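Local coordinates for DNA-directed RNA polymerase subunit L (Thermoplasma acidophilum, PDB 1XPP), which forms part of the archaeal RNA polymerase complex, which transcribes DNA into RNA, as a subunit of the Rpo11/RPB11 family, at the interface of chains A and B. Sequence-based numbering; all coordinates share one arbitrary frame. Chains: chain A/B, DNA-directed RNA polymerase subunit L.

The interface of chains A and B. Residues chain A 14-15, 18, 25, 75, 78-79; chain B 99-100, 103-104.
The C-terminal end of helix 74-106 of chain B packs against strand 12-18 and the start of helix 74-106 of chain A. Apolar packing centres on B:Phe100. A:Gln75 CG, anti to the carbonyl carbon (chi1 -75°), lies over the middle of one ring face; the bend at chi2 then turns the amide toward B:Glu104. A:Ile78 approaches the far tip of the ring, its CD1 3.9 Å from CZ of B:Phe100. A:Lys79 is extended, and its CE meets CD2 of B:Phe100 at 3.4 Å. An alanine in place of B:Phe100 would probably loosen the packing of A:Gln75, A:Ile78 and the A:Lys79 chain by removing the ring they share. A:Val15 CG1, anti to the backbone N (chi1 165°), lies over the rim of one face of the B:Tyr103 ring, 3.9 Å from its centroid. A:Val15 CG2 packs on CG of B:Glu99 at 3.4 Å. Hydrogen bonding is carried by B:Glu99. B:Glu99 OE1 accepts a hydrogen bond from the backbone N of A:Val15 at 3.0 Å, nearly straight (165° at H), from above the carboxylate plane. B:Glu99 OE1 is also 2.8 Å from water 1, which links it to NE of A:Arg14 at 2.6 Å. Charge pairing joins A:Lys18 to B:Glu104, although this pair and the overlap of A:Lys18 with B:Tyr103 are modelled too close for detailed geometry. With its twin, the patch would hold each long helix against the other copy in this two-fold pair, which may only mimic the polymerase's Rpb3/Rpb11-type pairing.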
loop_
_atom_site.group_PDB
_atom_site.type_symbol
_atom_site.label_atom_id
_atom_site.label_comp_id
_atom_site.label_asym_id
_atom_site.label_seq_id
_atom_site.Cartn_x
_atom_site.Cartn_y
_atom_site.Cartn_z
ATOM N N ARG A 14 -7.415 25.404 -26.040
ATOM C CA ARG A 14 -7.552 25.354 -27.491
ATOM C C ARG A 14 -6.408 24.619 -28.143
ATOM O O ARG A 14 -5.219 24.833 -27.830
ATOM C CB ARG A 14 -7.663 26.756 -28.078
ATOM C CG ARG A 14 -9.078 27.233 -28.266
ATOM C CD ARG A 14 -9.203 28.042 -29.538
ATOM N NE ARG A 14 -9.360 27.218 -30.736
ATOM C CZ ARG A 14 -9.860 27.684 -31.879
ATOM N NH1 ARG A 14 -10.227 28.946 -31.958
ATOM N NH2 ARG A 14 -9.979 26.892 -32.941
ATOM N N VAL A 15 -6.771 23.705 -29.021
ATOM C CA VAL A 15 -5.814 22.989 -29.823
ATOM C C VAL A 15 -5.162 24.087 -30.682
ATOM O O VAL A 15 -5.848 24.970 -31.228
ATOM C CB VAL A 15 -6.526 21.950 -30.722
ATOM C CG1 VAL A 15 -5.606 21.464 -31.816
ATOM C CG2 VAL A 15 -7.027 20.768 -29.875
ATOM N N LYS A 18 -1.718 19.891 -34.542
ATOM C CA LYS A 18 -1.592 18.450 -34.409
ATOM C C LYS A 18 -1.004 17.885 -35.677
ATOM O O LYS A 18 -1.185 18.420 -36.770
ATOM C CB LYS A 18 -2.946 17.782 -34.120
ATOM C CG LYS A 18 -4.047 18.041 -35.155
ATOM C CD LYS A 18 -4.804 16.745 -35.492
ATOM C CE LYS A 18 -5.857 16.388 -34.437
ATOM N NZ LYS A 18 -6.327 14.967 -34.543
ATOM N N VAL A 25 -1.735 22.040 -27.212
ATOM C CA VAL A 25 -2.946 22.679 -26.728
ATOM C C VAL A 25 -2.569 23.843 -25.849
ATOM O O VAL A 25 -1.767 23.668 -24.914
ATOM C CB VAL A 25 -3.865 21.695 -25.932
ATOM C CG1 VAL A 25 -5.177 22.352 -25.566
ATOM C CG2 VAL A 25 -4.105 20.429 -26.748
ATOM N N GLN A 75 -3.971 12.620 -28.146
ATOM C CA GLN A 75 -5.167 12.997 -27.380
ATOM C C GLN A 75 -5.461 11.922 -26.332
ATOM O O GLN A 75 -5.892 12.227 -25.213
ATOM C CB GLN A 75 -6.406 13.158 -28.284
ATOM C CG GLN A 75 -6.487 14.423 -29.147
ATOM C CD GLN A 75 -6.170 14.155 -30.609
ATOM O OE1 GLN A 75 -5.181 13.509 -30.931
ATOM N NE2 GLN A 75 -7.020 14.660 -31.501
ATOM N N ILE A 78 -3.393 12.162 -23.209
ATOM C CA ILE A 78 -3.896 13.252 -22.367
ATOM C C ILE A 78 -5.134 12.764 -21.617
ATOM O O ILE A 78 -5.191 12.871 -20.387
ATOM C CB ILE A 78 -4.187 14.508 -23.181
ATOM C CG1 ILE A 78 -2.853 15.079 -23.693
ATOM C CG2 ILE A 78 -4.976 15.560 -22.356
ATOM C CD1 ILE A 78 -3.010 16.199 -24.653
ATOM N N LYS A 79 -6.089 12.204 -22.369
ATOM C CA LYS A 79 -7.291 11.578 -21.783
ATOM C C LYS A 79 -6.955 10.600 -20.657
ATOM O O LYS A 79 -7.534 10.674 -19.564
ATOM C CB LYS A 79 -8.030 10.791 -22.865
ATOM C CG LYS A 79 -8.553 11.625 -23.986
ATOM C CD LYS A 79 -8.951 10.784 -25.205
ATOM C CE LYS A 79 -9.253 11.673 -26.389
ATOM N NZ LYS A 79 -10.031 11.032 -27.455
ATOM N N GLU B 99 -12.818 19.477 -26.859
ATOM C CA GLU B 99 -11.961 20.136 -27.822
ATOM C C GLU B 99 -11.387 19.142 -28.790
ATOM O O GLU B 99 -11.284 19.433 -29.971
ATOM C CB GLU B 99 -10.847 20.909 -27.113
ATOM C CG GLU B 99 -9.788 21.519 -28.047
ATOM C CD GLU B 99 -10.333 22.488 -29.076
ATOM O OE1 GLU B 99 -9.527 23.026 -29.856
ATOM O OE2 GLU B 99 -11.551 22.736 -29.120
ATOM N N PHE B 100 -10.992 17.968 -28.312
ATOM C CA PHE B 100 -10.493 16.974 -29.237
ATOM C C PHE B 100 -11.588 16.625 -30.256
ATOM O O PHE B 100 -11.340 16.632 -31.458
ATOM C CB PHE B 100 -10.054 15.713 -28.501
ATOM C CG PHE B 100 -8.892 15.907 -27.558
ATOM C CD1 PHE B 100 -7.929 16.881 -27.797
ATOM C CD2 PHE B 100 -8.741 15.068 -26.440
ATOM C CE1 PHE B 100 -6.836 17.049 -26.927
ATOM C CE2 PHE B 100 -7.660 15.213 -25.591
ATOM C CZ PHE B 100 -6.710 16.205 -25.829
ATOM N N TYR B 103 -12.057 19.320 -32.760
ATOM C CA TYR B 103 -10.920 19.377 -33.680
ATOM C C TYR B 103 -10.861 18.204 -34.676
ATOM O O TYR B 103 -10.586 18.404 -35.863
ATOM C CB TYR B 103 -9.584 19.512 -32.912
ATOM C CG TYR B 103 -8.379 19.482 -33.830
ATOM C CD1 TYR B 103 -7.975 20.631 -34.510
ATOM C CD2 TYR B 103 -7.677 18.295 -34.068
ATOM C CE1 TYR B 103 -6.879 20.608 -35.386
ATOM C CE2 TYR B 103 -6.583 18.265 -34.946
ATOM C CZ TYR B 103 -6.198 19.419 -35.589
ATOM O OH TYR B 103 -5.127 19.392 -36.454
ATOM N N GLU B 104 -11.114 16.983 -34.213
ATOM C CA GLU B 104 -11.021 15.818 -35.111
ATOM C C GLU B 104 -12.138 15.843 -36.157
ATOM O O GLU B 104 -12.103 15.111 -37.151
ATOM C CB GLU B 104 -11.047 14.499 -34.322
ATOM C CG GLU B 104 -9.888 14.293 -33.324
ATOM C CD GLU B 104 -8.490 14.384 -33.952
ATOM O OE1 GLU B 104 -8.228 13.705 -34.963
ATOM O OE2 GLU B 104 -7.637 15.129 -33.415
HETATM O O HOH W 1 -8.283 24.994 -31.456
#